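Local coordinates for ankyrin-repeat protein (Cryptosporidium parvum, PDB 2W4S) that probably binds RNA through a helical PHAX-type RNA-binding domain, in keeping with a role in RNA transport, and also carries ankyrin repeats in its full length, at residues C[8-13]-C[28-33]; C[52-57]-C[66-71]; C[43-48]-C[70-75]. All coordinates share one frame; numbering follows the deposited sequence.

Contact 1: C[8-13]-C[28-33]; sequences SIVLNT and RVIKTI
No aromatic ring or side-chain amide takes part where Ile30 meets Leu11 and Val10; the flat group here is the peptide between Val10 and Leu11, with Ile30 CD1 over one of its faces, close to the nitrogen. This is helix-helix packing between the successive helices 6-18 and 24-50 of the all-helical PHAX-type RNA-binding domain, and it is purely apolar.

Ile30 points at the other helix with CG1 anti to the carbonyl carbon (chi1 -73°), and its nearly extended chain carries CD1 across. Leu11 crosses it at about a right angle, offering CB at 3.8 Å from Ile30 CD1. Val10 adds CG1, 4.2 Å from Ile30 CD1, and also packs against Leu39 of the second subunit, which places this helix between its own chain and the partner. Aliphatic residues suit a buried meeting of this kind, where no polar group has to be satisfied across the gap.

Away from the contact, Thr13 and Thr32 each return their hydroxyl to the carbonyl four residues earlier in their own helix, Thr13 OG1 lying 3.0 Å from Ile9 O.

The long CG1-CD1 arm of Ile30 reaches past the Leu11 beta carbon to the backbone: Ile30 CD1 ends 3.5 Å from Leu11 CA and 3.6 Å from Leu11 N.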
ATOM      1  N   SER C   8       6.080  -9.810  -6.018  1.00 40.96           N
ATOM      2  CA  SER C   8       5.056 -10.568  -5.293  1.00 39.41           C
ATOM      3  C   SER C   8       4.442  -9.693  -4.203  1.00 37.86           C
ATOM      4  O   SER C   8       3.226  -9.696  -3.984  1.00 38.04           O
ATOM      5  CB  SER C   8       5.653 -11.810  -4.615  1.00 39.45           C
ATOM      6  OG  SER C   8       6.319 -12.630  -5.544  1.00 40.28           O
ATOM      7  N   ILE C   9       5.303  -8.945  -3.530  1.00 35.49           N
ATOM      8  CA  ILE C   9       4.917  -8.124  -2.406  1.00 33.30           C
ATOM      9  C   ILE C   9       4.118  -6.919  -2.862  1.00 32.23           C
ATOM     10  O   ILE C   9       3.070  -6.609  -2.289  1.00 32.35           O
ATOM     11  CB  ILE C   9       6.158  -7.753  -1.584  1.00 33.25           C
ATOM     12  CG1 ILE C   9       6.728  -9.034  -0.962  1.00 31.96           C
ATOM     13  CG2 ILE C   9       5.815  -6.760  -0.505  1.00 32.48           C
ATOM     14  CD1 ILE C   9       8.198  -9.041  -0.815  1.00 30.40           C
ATOM     15  N   VAL C  10       4.589  -6.254  -3.910  1.00 30.78           N
ATOM     16  CA  VAL C  10       3.843  -5.138  -4.471  1.00 29.31           C
ATOM     17  C   VAL C  10       2.472  -5.647  -4.940  1.00 28.72           C
ATOM     18  O   VAL C  10       1.440  -5.054  -4.614  1.00 28.29           O
ATOM     19  CB  VAL C  10       4.657  -4.429  -5.572  1.00 29.26           C
ATOM     20  CG1 VAL C  10       3.863  -3.316  -6.229  1.00 27.35           C
ATOM     21  CG2 VAL C  10       5.931  -3.858  -4.963  1.00 29.24           C
ATOM     22  N   LEU C  11       2.484  -6.782  -5.635  1.00 27.89           N
ATOM     23  CA  LEU C  11       1.285  -7.462  -6.090  1.00 28.07           C
ATOM     24  C   LEU C  11       0.236  -7.611  -5.025  1.00 28.09           C
ATOM     25  O   LEU C  11      -0.893  -7.130  -5.215  1.00 28.63           O
ATOM     26  CB  LEU C  11       1.624  -8.850  -6.653  1.00 28.26           C
ATOM     27  CG  LEU C  11       0.484  -9.746  -7.156  1.00 28.70           C
ATOM     28  CD1 LEU C  11      -0.357  -9.025  -8.175  1.00 29.24           C
ATOM     29  CD2 LEU C  11       1.060 -11.008  -7.758  1.00 29.25           C
ATOM     30  N   ASN C  12       0.607  -8.282  -3.927  1.00 27.51           N
ATOM     31  CA  ASN C  12      -0.280  -8.513  -2.789  1.00 27.49           C
ATOM     32  C   ASN C  12      -0.682  -7.246  -2.070  1.00 27.99           C
ATOM     33  O   ASN C  12      -1.841  -7.096  -1.711  1.00 29.15           O
ATOM     34  CB  ASN C  12       0.331  -9.498  -1.773  1.00 26.58           C
ATOM     35  CG  ASN C  12       0.504 -10.881  -2.342  1.00 25.32           C
ATOM     36  OD1 ASN C  12      -0.007 -11.190  -3.415  1.00 26.38           O
ATOM     37  ND2 ASN C  12       1.242 -11.718  -1.641  1.00 22.54           N
ATOM     38  N   THR C  13       0.262  -6.342  -1.831  1.00 28.08           N
ATOM     39  CA  THR C  13      -0.097  -5.061  -1.251  1.00 28.53           C
ATOM     40  C   THR C  13      -1.201  -4.377  -2.065  1.00 28.90           C
ATOM     41  O   THR C  13      -2.213  -3.949  -1.493  1.00 28.53           O
ATOM     42  CB  THR C  13       1.106  -4.147  -1.172  1.00 28.79           C
ATOM     43  OG1 THR C  13       2.048  -4.708  -0.256  1.00 30.33           O
ATOM     44  CG2 THR C  13       0.706  -2.730  -0.712  1.00 27.67           C
ATOM     45  N   ARG C  28      -0.782  -8.352 -14.398  1.00 36.94           N
ATOM     46  CA  ARG C  28      -0.564  -7.796 -15.729  1.00 36.84           C
ATOM     47  C   ARG C  28      -0.141  -6.319 -15.694  1.00 36.73           C
ATOM     48  O   ARG C  28       0.712  -5.910 -16.474  1.00 36.98           O
ATOM     49  CB  ARG C  28      -1.747  -8.103 -16.667  1.00 36.54           C
ATOM     50  CG  ARG C  28      -1.868  -9.633 -16.967  1.00 36.31           C
ATOM     51  CD  ARG C  28      -2.989 -10.040 -17.927  1.00 37.19           C
ATOM     52  NE  ARG C  28      -4.283  -9.458 -17.579  1.00 41.02           N
ATOM     53  CZ  ARG C  28      -5.265 -10.072 -16.914  1.00 42.51           C
ATOM     54  NH1 ARG C  28      -5.136 -11.321 -16.495  1.00 42.93           N
ATOM     55  NH2 ARG C  28      -6.394  -9.418 -16.647  1.00 44.07           N
ATOM     56  N   VAL C  29      -0.670  -5.531 -14.762  1.00 36.63           N
ATOM     57  CA  VAL C  29      -0.205  -4.136 -14.621  1.00 36.29           C
ATOM     58  C   VAL C  29       1.270  -4.057 -14.221  1.00 36.28           C
ATOM     59  O   VAL C  29       2.044  -3.305 -14.825  1.00 36.42           O
ATOM     60  CB  VAL C  29      -1.044  -3.341 -13.609  1.00 36.41           C
ATOM     61  CG1 VAL C  29      -0.484  -1.921 -13.433  1.00 36.17           C
ATOM     62  CG2 VAL C  29      -2.505  -3.295 -14.038  1.00 35.38           C
ATOM     63  N   ILE C  30       1.649  -4.834 -13.207  1.00 36.63           N
ATOM     64  CA  ILE C  30       3.045  -4.927 -12.745  1.00 36.60           C
ATOM     65  C   ILE C  30       3.987  -5.398 -13.857  1.00 37.05           C
ATOM     66  O   ILE C  30       5.055  -4.804 -14.055  1.00 36.83           O
ATOM     67  CB  ILE C  30       3.170  -5.816 -11.496  1.00 36.66           C
ATOM     68  CG1 ILE C  30       2.593  -5.078 -10.279  1.00 36.08           C
ATOM     69  CG2 ILE C  30       4.616  -6.225 -11.245  1.00 36.04           C
ATOM     70  CD1 ILE C  30       2.267  -5.973  -9.109  1.00 35.91           C
ATOM     71  N   LYS C  31       3.574  -6.439 -14.589  1.00 37.13           N
ATOM     72  CA  LYS C  31       4.346  -6.955 -15.719  1.00 37.70           C
ATOM     73  C   LYS C  31       4.561  -5.879 -16.779  1.00 37.09           C
ATOM     74  O   LYS C  31       5.632  -5.809 -17.394  1.00 37.59           O
ATOM     75  CB  LYS C  31       3.670  -8.183 -16.347  1.00 37.77           C
ATOM     76  CG  LYS C  31       4.043  -9.511 -15.684  1.00 39.68           C
ATOM     77  CD  LYS C  31       3.197 -10.696 -16.200  1.00 39.68           C
ATOM     78  CE  LYS C  31       2.993 -11.749 -15.073  1.00 42.23           C
ATOM     79  NZ  LYS C  31       1.767 -12.599 -15.277  1.00 43.12           N
ATOM     80  N   THR C  32       3.556  -5.032 -16.977  1.00 36.15           N
ATOM     81  CA  THR C  32       3.625  -3.957 -17.967  1.00 35.15           C
ATOM     82  C   THR C  32       4.349  -2.661 -17.529  1.00 35.22           C
ATOM     83  O   THR C  32       5.259  -2.191 -18.237  1.00 34.31           O
ATOM     84  CB  THR C  32       2.232  -3.608 -18.469  1.00 35.00           C
ATOM     85  OG1 THR C  32       1.595  -4.805 -18.934  1.00 35.54           O
ATOM     86  CG2 THR C  32       2.315  -2.591 -19.604  1.00 34.39           C
ATOM     87  N   ILE C  33       3.944  -2.053 -16.404  1.00 34.93           N
ATOM     88  CA  ILE C  33       4.606  -0.794 -15.984  1.00 34.52           C
ATOM     89  C   ILE C  33       5.689  -0.926 -14.894  1.00 34.36           C
ATOM     90  O   ILE C  33       6.332   0.071 -14.573  1.00 34.37           O
ATOM     91  CB  ILE C  33       3.593   0.323 -15.623  1.00 34.83           C
ATOM     92  CG1 ILE C  33       2.799  -0.029 -14.345  1.00 35.18           C
ATOM     93  CG2 ILE C  33       2.652   0.596 -16.811  1.00 35.33           C
ATOM     94  CD1 ILE C  33       1.600   0.877 -14.085  1.00 34.17           C
TER

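Contact 2: C[52-57]-C[66-71]; sequences GGLLTA and GGVFCY
Leu54 and Tyr71 meet through a single methyl and two neighbouring ring carbons, and apolar contact is all that joins 52-57 directly to 66-71. Leu54 CD1 lies 3.7 Å from Tyr71 CD2 and 3.8 Å from Tyr71 CE2. It comes up obliquely, and the two side chains cross at about a right angle. The same methyl reaches Val68 CG2 at 4.2 Å, one turn earlier on the helix. Val68 and Tyr71, three residues apart, thus present a branched aliphatic group and a flat aromatic one to the same leucine. Tyr71 is swung toward the loop by a first torsion of 155°, which sets CG anti to the backbone N. Leucine fits here because its CD1 branch is long enough to touch both partners from a chain that runs past the helix; tyrosine fits this exposed position because its ring packs while its hydroxyl can face solvent.

Hydrogen bonds of the loop form the second kind of interaction, and they shape it rather than cross the contact. Gly52, with phi 92°, is the C-prime residue of a Schellman motif, in which Gly53 N turns back to Val48 O and Gly52 N to Glu49 O. Without a side chain, glycine takes up this conformation easily. Farther along, Leu54 is tied by backbone bonds to Lys63, and the Thr56 side chain bonds through OG1 to Asp58 OD2 and Arg61 O.

Within the PHAX-type RNA-binding domain, this is where the loop leaving helix 24-50 closes onto the first turns of helix 65-78. Leu54 also packs on Val48 and Val68 on Glu49, both near the end of helix 24-50, while Phe69 of helix 65-78 reaches Ile26 and Leu41 on that long helix.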
ATOM      1  N   GLY C  52     -11.912  12.377  -0.757  1.00 36.93           N
ATOM      2  CA  GLY C  52     -13.349  12.180  -0.916  1.00 36.78           C
ATOM      3  C   GLY C  52     -13.787  11.449  -2.185  1.00 36.64           C
ATOM      4  O   GLY C  52     -14.933  11.515  -2.545  1.00 37.37           O
ATOM      5  N   GLY C  53     -12.883  10.756  -2.858  1.00 36.15           N
ATOM      6  CA  GLY C  53     -13.261   9.839  -3.927  1.00 36.15           C
ATOM      7  C   GLY C  53     -13.631  10.458  -5.262  1.00 36.47           C
ATOM      8  O   GLY C  53     -13.375  11.643  -5.503  1.00 36.15           O
ATOM      9  N   LEU C  54     -14.213   9.634  -6.136  1.00 36.53           N
ATOM     10  CA  LEU C  54     -14.836  10.093  -7.390  1.00 36.75           C
ATOM     11  C   LEU C  54     -16.216   9.456  -7.474  1.00 36.85           C
ATOM     12  O   LEU C  54     -16.471   8.428  -6.835  1.00 36.92           O
ATOM     13  CB  LEU C  54     -14.018   9.682  -8.631  1.00 36.96           C
ATOM     14  CG  LEU C  54     -12.565  10.179  -8.751  1.00 37.49           C
ATOM     15  CD1 LEU C  54     -11.766   9.375  -9.778  1.00 37.06           C
ATOM     16  CD2 LEU C  54     -12.491  11.674  -9.064  1.00 37.65           C
ATOM     17  N   LEU C  55     -17.102  10.082  -8.241  1.00 36.31           N
ATOM     18  CA  LEU C  55     -18.410   9.542  -8.494  1.00 35.91           C
ATOM     19  C   LEU C  55     -18.340   8.582  -9.672  1.00 36.57           C
ATOM     20  O   LEU C  55     -17.512   8.727 -10.578  1.00 36.30           O
ATOM     21  CB  LEU C  55     -19.407  10.672  -8.798  1.00 35.87           C
ATOM     22  CG  LEU C  55     -20.240  11.332  -7.676  1.00 35.52           C
ATOM     23  CD1 LEU C  55     -19.688  11.089  -6.268  1.00 33.83           C
ATOM     24  CD2 LEU C  55     -20.454  12.826  -7.944  1.00 34.74           C
ATOM     25  N   THR C  56     -19.216   7.583  -9.646  1.00 36.90           N
ATOM     26  CA  THR C  56     -19.510   6.799 -10.837  1.00 36.87           C
ATOM     27  C   THR C  56     -20.114   7.738 -11.891  1.00 37.21           C
ATOM     28  O   THR C  56     -20.511   8.864 -11.575  1.00 37.26           O
ATOM     29  CB  THR C  56     -20.504   5.679 -10.503  1.00 36.42           C
ATOM     30  OG1 THR C  56     -21.671   6.238  -9.897  1.00 34.85           O
ATOM     31  CG2 THR C  56     -19.881   4.703  -9.539  1.00 36.47           C
ATOM     32  N   ALA C  57     -20.202   7.262 -13.133  1.00 37.48           N
ATOM     33  CA  ALA C  57     -20.722   8.062 -14.241  1.00 37.85           C
ATOM     34  C   ALA C  57     -22.181   8.446 -14.041  1.00 38.47           C
ATOM     35  O   ALA C  57     -22.631   9.465 -14.562  1.00 38.57           O
ATOM     36  CB  ALA C  57     -20.548   7.312 -15.564  1.00 37.71           C
ATOM     37  N   GLY C  66     -11.006   0.270  -6.322  1.00 34.35           N
ATOM     38  CA  GLY C  66     -10.719  -0.486  -7.542  1.00 34.33           C
ATOM     39  C   GLY C  66     -11.063   0.310  -8.809  1.00 34.26           C
ATOM     40  O   GLY C  66     -10.277   0.353  -9.764  1.00 34.23           O
ATOM     41  N   GLY C  67     -12.227   0.952  -8.814  1.00 33.44           N
ATOM     42  CA  GLY C  67     -12.636   1.750  -9.955  1.00 33.12           C
ATOM     43  C   GLY C  67     -11.752   2.962 -10.179  1.00 33.29           C
ATOM     44  O   GLY C  67     -11.475   3.327 -11.336  1.00 33.21           O
ATOM     45  N   VAL C  68     -11.301   3.583  -9.079  1.00 32.86           N
ATOM     46  CA  VAL C  68     -10.418   4.750  -9.156  1.00 32.28           C
ATOM     47  C   VAL C  68      -9.106   4.361  -9.853  1.00 33.02           C
ATOM     48  O   VAL C  68      -8.668   5.025 -10.796  1.00 33.34           O
ATOM     49  CB  VAL C  68     -10.140   5.389  -7.763  1.00 32.10           C
ATOM     50  CG1 VAL C  68      -9.008   6.424  -7.854  1.00 30.65           C
ATOM     51  CG2 VAL C  68     -11.410   6.055  -7.186  1.00 30.09           C
ATOM     52  N   PHE C  69      -8.508   3.266  -9.392  1.00 33.85           N
ATOM     53  CA  PHE C  69      -7.261   2.713  -9.933  1.00 33.86           C
ATOM     54  C   PHE C  69      -7.395   2.419 -11.435  1.00 34.36           C
ATOM     55  O   PHE C  69      -6.466   2.670 -12.206  1.00 34.93           O
ATOM     56  CB  PHE C  69      -6.916   1.454  -9.118  1.00 33.86           C
ATOM     57  CG  PHE C  69      -5.598   0.809  -9.467  1.00 33.19           C
ATOM     58  CD1 PHE C  69      -4.428   1.181  -8.799  1.00 31.45           C
ATOM     59  CD2 PHE C  69      -5.532  -0.205 -10.429  1.00 31.39           C
ATOM     60  CE1 PHE C  69      -3.212   0.563  -9.096  1.00 31.59           C
ATOM     61  CE2 PHE C  69      -4.311  -0.825 -10.746  1.00 31.18           C
ATOM     62  CZ  PHE C  69      -3.148  -0.444 -10.069  1.00 31.80           C
ATOM     63  N   CYS C  70      -8.555   1.934 -11.867  1.00 34.25           N
ATOM     64  CA  CYS C  70      -8.784   1.686 -13.297  1.00 34.92           C
ATOM     65  C   CYS C  70      -8.911   2.959 -14.136  1.00 34.26           C
ATOM     66  O   CYS C  70      -8.447   3.014 -15.266  1.00 33.87           O
ATOM     67  CB  CYS C  70     -10.005   0.788 -13.530  1.00 34.86           C
ATOM     68  SG  CYS C  70      -9.759  -0.860 -12.870  1.00 39.16           S
ATOM     69  N   TYR C  71      -9.573   3.963 -13.583  1.00 33.41           N
ATOM     70  CA  TYR C  71      -9.635   5.289 -14.196  1.00 32.69           C
ATOM     71  C   TYR C  71      -8.229   5.907 -14.300  1.00 32.41           C
ATOM     72  O   TYR C  71      -7.888   6.512 -15.287  1.00 32.97           O
ATOM     73  CB  TYR C  71     -10.571   6.186 -13.352  1.00 32.52           C
ATOM     74  CG  TYR C  71     -10.283   7.650 -13.481  1.00 31.22           C
ATOM     75  CD1 TYR C  71     -10.717   8.348 -14.589  1.00 30.29           C
ATOM     76  CD2 TYR C  71      -9.552   8.324 -12.519  1.00 29.70           C
ATOM     77  CE1 TYR C  71     -10.434   9.686 -14.756  1.00 30.66           C
ATOM     78  CE2 TYR C  71      -9.277   9.665 -12.664  1.00 31.64           C
ATOM     79  CZ  TYR C  71      -9.724  10.341 -13.798  1.00 31.61           C
ATOM     80  OH  TYR C  71      -9.468  11.679 -13.993  1.00 31.99           O
TER

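Contact 3: C[43-48]-C[70-75]; sequences ENAMKV and CYLLKQ
Leu72 lays its CD2 methyl over the backbone joining Asn44 to Ala45, and this one group carries the contact. CD2 is 3.5 Å from Ala45 N, 3.7 Å from Ala45 CA and 3.8 Å from Asn44 C, so it meets main chain more closely than side chain. The surrounding beta carbons complete the seat: Asn44 CB at 4.0 Å and Ala45 CB at 4.1 Å from Leu72 CD2. Alanine suits the site because its short side chain leaves the peptide open to a methyl from the facing helix. Of its side chain, Asn44 contributes only CB, since CG is anti to the carbonyl carbon (chi1 -74°) and the amide is carried away from the leucine.

Around this apolar centre the two helices carry their own internal contacts. On 70-75, Gln75 CG stands 3.9 Å above one face of the Tyr71 ring, offset toward its rim, an aliphatic carbon covering an aromatic group one turn away. On 43-48, Lys47 NZ lies 3.7 Å from Glu43 OE2 in a long salt bridge, with the pair on a part of the helix that does not meet 70-75. Glu43 OE2 has a second partner there, the hydroxyl of Thr16 of the second subunit.

Helix 65-78 packs across the later half of the long helix 24-50, with Leu72 also touching Leu41, and this pairing is part of the helical core of the PHAX-type RNA-binding domain. Leu73, the next residue, turns to Phe25 and Val29 of helix 24-50 and to Trp87 and Ile90 of helix 84-91, while Met46 packs on Tyr42 of the second subunit.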
ATOM      1  N   GLU C  43      -0.949   4.370  -4.668  1.00 33.15           N
ATOM      2  CA  GLU C  43      -0.855   5.565  -3.845  1.00 34.12           C
ATOM      3  C   GLU C  43      -1.762   6.685  -4.316  1.00 34.19           C
ATOM      4  O   GLU C  43      -2.460   7.308  -3.487  1.00 34.41           O
ATOM      5  CB  GLU C  43       0.568   6.092  -3.799  1.00 34.63           C
ATOM      6  CG  GLU C  43       0.633   7.310  -2.929  1.00 38.72           C
ATOM      7  CD  GLU C  43       1.904   8.091  -3.082  1.00 45.36           C
ATOM      8  OE1 GLU C  43       2.628   7.914  -4.101  1.00 47.58           O
ATOM      9  OE2 GLU C  43       2.173   8.895  -2.155  1.00 47.32           O
ATOM     10  N   ASN C  44      -1.739   6.950  -5.629  1.00 34.13           N
ATOM     11  CA  ASN C  44      -2.538   8.017  -6.223  1.00 34.06           C
ATOM     12  C   ASN C  44      -4.010   7.764  -6.070  1.00 33.59           C
ATOM     13  O   ASN C  44      -4.758   8.693  -5.807  1.00 34.01           O
ATOM     14  CB  ASN C  44      -2.175   8.237  -7.688  1.00 35.12           C
ATOM     15  CG  ASN C  44      -0.834   8.936  -7.855  1.00 37.57           C
ATOM     16  OD1 ASN C  44      -0.460   9.785  -7.040  1.00 42.79           O
ATOM     17  ND2 ASN C  44      -0.080   8.558  -8.890  1.00 39.30           N
ATOM     18  N   ALA C  45      -4.412   6.501  -6.216  1.00 33.31           N
ATOM     19  CA  ALA C  45      -5.795   6.052  -5.983  1.00 33.24           C
ATOM     20  C   ALA C  45      -6.178   6.302  -4.547  1.00 33.23           C
ATOM     21  O   ALA C  45      -7.303   6.726  -4.269  1.00 33.22           O
ATOM     22  CB  ALA C  45      -5.962   4.573  -6.306  1.00 32.56           C
ATOM     23  N   MET C  46      -5.238   6.030  -3.634  1.00 33.89           N
ATOM     24  CA  MET C  46      -5.444   6.316  -2.198  1.00 33.77           C
ATOM     25  C   MET C  46      -5.590   7.803  -1.925  1.00 33.83           C
ATOM     26  O   MET C  46      -6.433   8.177  -1.127  1.00 33.95           O
ATOM     27  CB  MET C  46      -4.347   5.702  -1.329  1.00 33.50           C
ATOM     28  CG  MET C  46      -4.561   4.216  -0.995  1.00 34.02           C
ATOM     29  SD  MET C  46      -3.397   3.481   0.203  1.00 33.69           S
ATOM     30  CE  MET C  46      -1.801   3.759  -0.615  1.00 32.84           C
ATOM     31  N   LYS C  47      -4.802   8.647  -2.604  1.00 34.62           N
ATOM     32  CA  LYS C  47      -4.883  10.127  -2.408  1.00 35.36           C
ATOM     33  C   LYS C  47      -6.227  10.672  -2.824  1.00 35.64           C
ATOM     34  O   LYS C  47      -6.836  11.491  -2.101  1.00 36.44           O
ATOM     35  CB  LYS C  47      -3.798  10.878  -3.169  1.00 35.44           C
ATOM     36  CG  LYS C  47      -2.435  10.658  -2.602  1.00 35.90           C
ATOM     37  CD  LYS C  47      -1.408  11.555  -3.217  1.00 39.54           C
ATOM     38  CE  LYS C  47      -0.070  11.249  -2.546  1.00 41.80           C
ATOM     39  NZ  LYS C  47       0.949  12.296  -2.797  1.00 43.00           N
ATOM     40  N   VAL C  48      -6.689  10.185  -3.971  1.00 35.34           N
ATOM     41  CA  VAL C  48      -8.030  10.452  -4.466  1.00 35.41           C
ATOM     42  C   VAL C  48      -9.088   9.998  -3.464  1.00 35.63           C
ATOM     43  O   VAL C  48     -10.049  10.729  -3.206  1.00 36.02           O
ATOM     44  CB  VAL C  48      -8.297   9.782  -5.870  1.00 35.37           C
ATOM     45  CG1 VAL C  48      -9.735   9.986  -6.278  1.00 34.39           C
ATOM     46  CG2 VAL C  48      -7.390  10.357  -6.929  1.00 34.78           C
ATOM     47  N   CYS C  70      -8.555   1.934 -11.867  1.00 34.25           N
ATOM     48  CA  CYS C  70      -8.784   1.686 -13.297  1.00 34.92           C
ATOM     49  C   CYS C  70      -8.911   2.959 -14.136  1.00 34.26           C
ATOM     50  O   CYS C  70      -8.447   3.014 -15.266  1.00 33.87           O
ATOM     51  CB  CYS C  70     -10.005   0.788 -13.530  1.00 34.86           C
ATOM     52  SG  CYS C  70      -9.759  -0.860 -12.870  1.00 39.16           S
ATOM     53  N   TYR C  71      -9.573   3.963 -13.583  1.00 33.41           N
ATOM     54  CA  TYR C  71      -9.635   5.289 -14.196  1.00 32.69           C
ATOM     55  C   TYR C  71      -8.229   5.907 -14.300  1.00 32.41           C
ATOM     56  O   TYR C  71      -7.888   6.512 -15.287  1.00 32.97           O
ATOM     57  CB  TYR C  71     -10.571   6.186 -13.352  1.00 32.52           C
ATOM     58  CG  TYR C  71     -10.283   7.650 -13.481  1.00 31.22           C
ATOM     59  CD1 TYR C  71     -10.717   8.348 -14.589  1.00 30.29           C
ATOM     60  CD2 TYR C  71      -9.552   8.324 -12.519  1.00 29.70           C
ATOM     61  CE1 TYR C  71     -10.434   9.686 -14.756  1.00 30.66           C
ATOM     62  CE2 TYR C  71      -9.277   9.665 -12.664  1.00 31.64           C
ATOM     63  CZ  TYR C  71      -9.724  10.341 -13.798  1.00 31.61           C
ATOM     64  OH  TYR C  71      -9.468  11.679 -13.993  1.00 31.99           O
ATOM     65  N   LEU C  72      -7.416   5.753 -13.262  1.00 32.42           N
ATOM     66  CA  LEU C  72      -6.046   6.269 -13.251  1.00 31.82           C
ATOM     67  C   LEU C  72      -5.123   5.567 -14.249  1.00 31.46           C
ATOM     68  O   LEU C  72      -4.233   6.176 -14.824  1.00 30.92           O
ATOM     69  CB  LEU C  72      -5.491   6.104 -11.858  1.00 31.87           C
ATOM     70  CG  LEU C  72      -5.270   7.341 -10.998  1.00 32.22           C
ATOM     71  CD1 LEU C  72      -6.034   8.553 -11.506  1.00 30.47           C
ATOM     72  CD2 LEU C  72      -5.526   7.030  -9.504  1.00 27.50           C
ATOM     73  N   LEU C  73      -5.353   4.277 -14.420  1.00 31.78           N
ATOM     74  CA  LEU C  73      -4.582   3.426 -15.289  1.00 32.27           C
ATOM     75  C   LEU C  73      -4.926   3.828 -16.707  1.00 32.47           C
ATOM     76  O   LEU C  73      -4.051   3.960 -17.563  1.00 32.13           O
ATOM     77  CB  LEU C  73      -4.990   1.985 -15.003  1.00 31.98           C
ATOM     78  CG  LEU C  73      -4.284   0.818 -15.682  1.00 33.80           C
ATOM     79  CD1 LEU C  73      -2.753   0.830 -15.441  1.00 34.85           C
ATOM     80  CD2 LEU C  73      -4.893  -0.503 -15.188  1.00 33.29           C
ATOM     81  N   LYS C  74      -6.214   4.086 -16.919  1.00 32.57           N
ATOM     82  CA  LYS C  74      -6.709   4.525 -18.193  1.00 33.08           C
ATOM     83  C   LYS C  74      -6.169   5.910 -18.523  1.00 33.77           C
ATOM     84  O   LYS C  74      -5.990   6.239 -19.705  1.00 33.62           O
ATOM     85  CB  LYS C  74      -8.235   4.528 -18.214  1.00 32.83           C
ATOM     86  CG  LYS C  74      -8.803   4.994 -19.557  1.00 35.76           C
ATOM     87  CD  LYS C  74     -10.318   4.833 -19.629  1.00 40.12           C
ATOM     88  CE  LYS C  74     -10.807   5.007 -21.059  1.00 42.32           C
ATOM     89  NZ  LYS C  74     -12.221   5.519 -21.076  1.00 44.76           N
ATOM     90  N   GLN C  75      -5.900   6.710 -17.483  1.00 34.02           N
ATOM     91  CA  GLN C  75      -5.233   7.990 -17.663  1.00 34.69           C
ATOM     92  C   GLN C  75      -3.794   7.810 -18.132  1.00 34.43           C
ATOM     93  O   GLN C  75      -3.258   8.677 -18.837  1.00 34.86           O
ATOM     94  CB  GLN C  75      -5.308   8.871 -16.403  1.00 34.85           C
ATOM     95  CG  GLN C  75      -6.669   9.545 -16.237  1.00 37.08           C
ATOM     96  CD  GLN C  75      -7.161  10.189 -17.542  1.00 40.27           C
ATOM     97  OE1 GLN C  75      -8.050   9.666 -18.224  1.00 41.26           O
ATOM     98  NE2 GLN C  75      -6.570  11.327 -17.895  1.00 42.51           N
TER

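How the contacts relate
Helix 24-50 is the common support: contact 1 uses its early part and contact 3 its later part, with centres about 15 Å apart. They meet where Val29 CG2 lies 3.8 Å from Leu73 CD2. Contacts 2 and 3 are closer, about 8 Å between centres, and share Cys70 and Tyr71 of helix 65-78; Val68 CG1 lies 3.7 Å from Ala45 CA, and Leu54 CG lies 3.8 Å from Val48 CG1. Contacts 1 and 2, with centres about 20 Å apart, lie on opposite sides of the chain's centre. The second subunit reaches contacts 1 and 3 but not the segments of contact 2. All three lie within the RNA-binding domain, but where RNA binds on it is not known from these contacts.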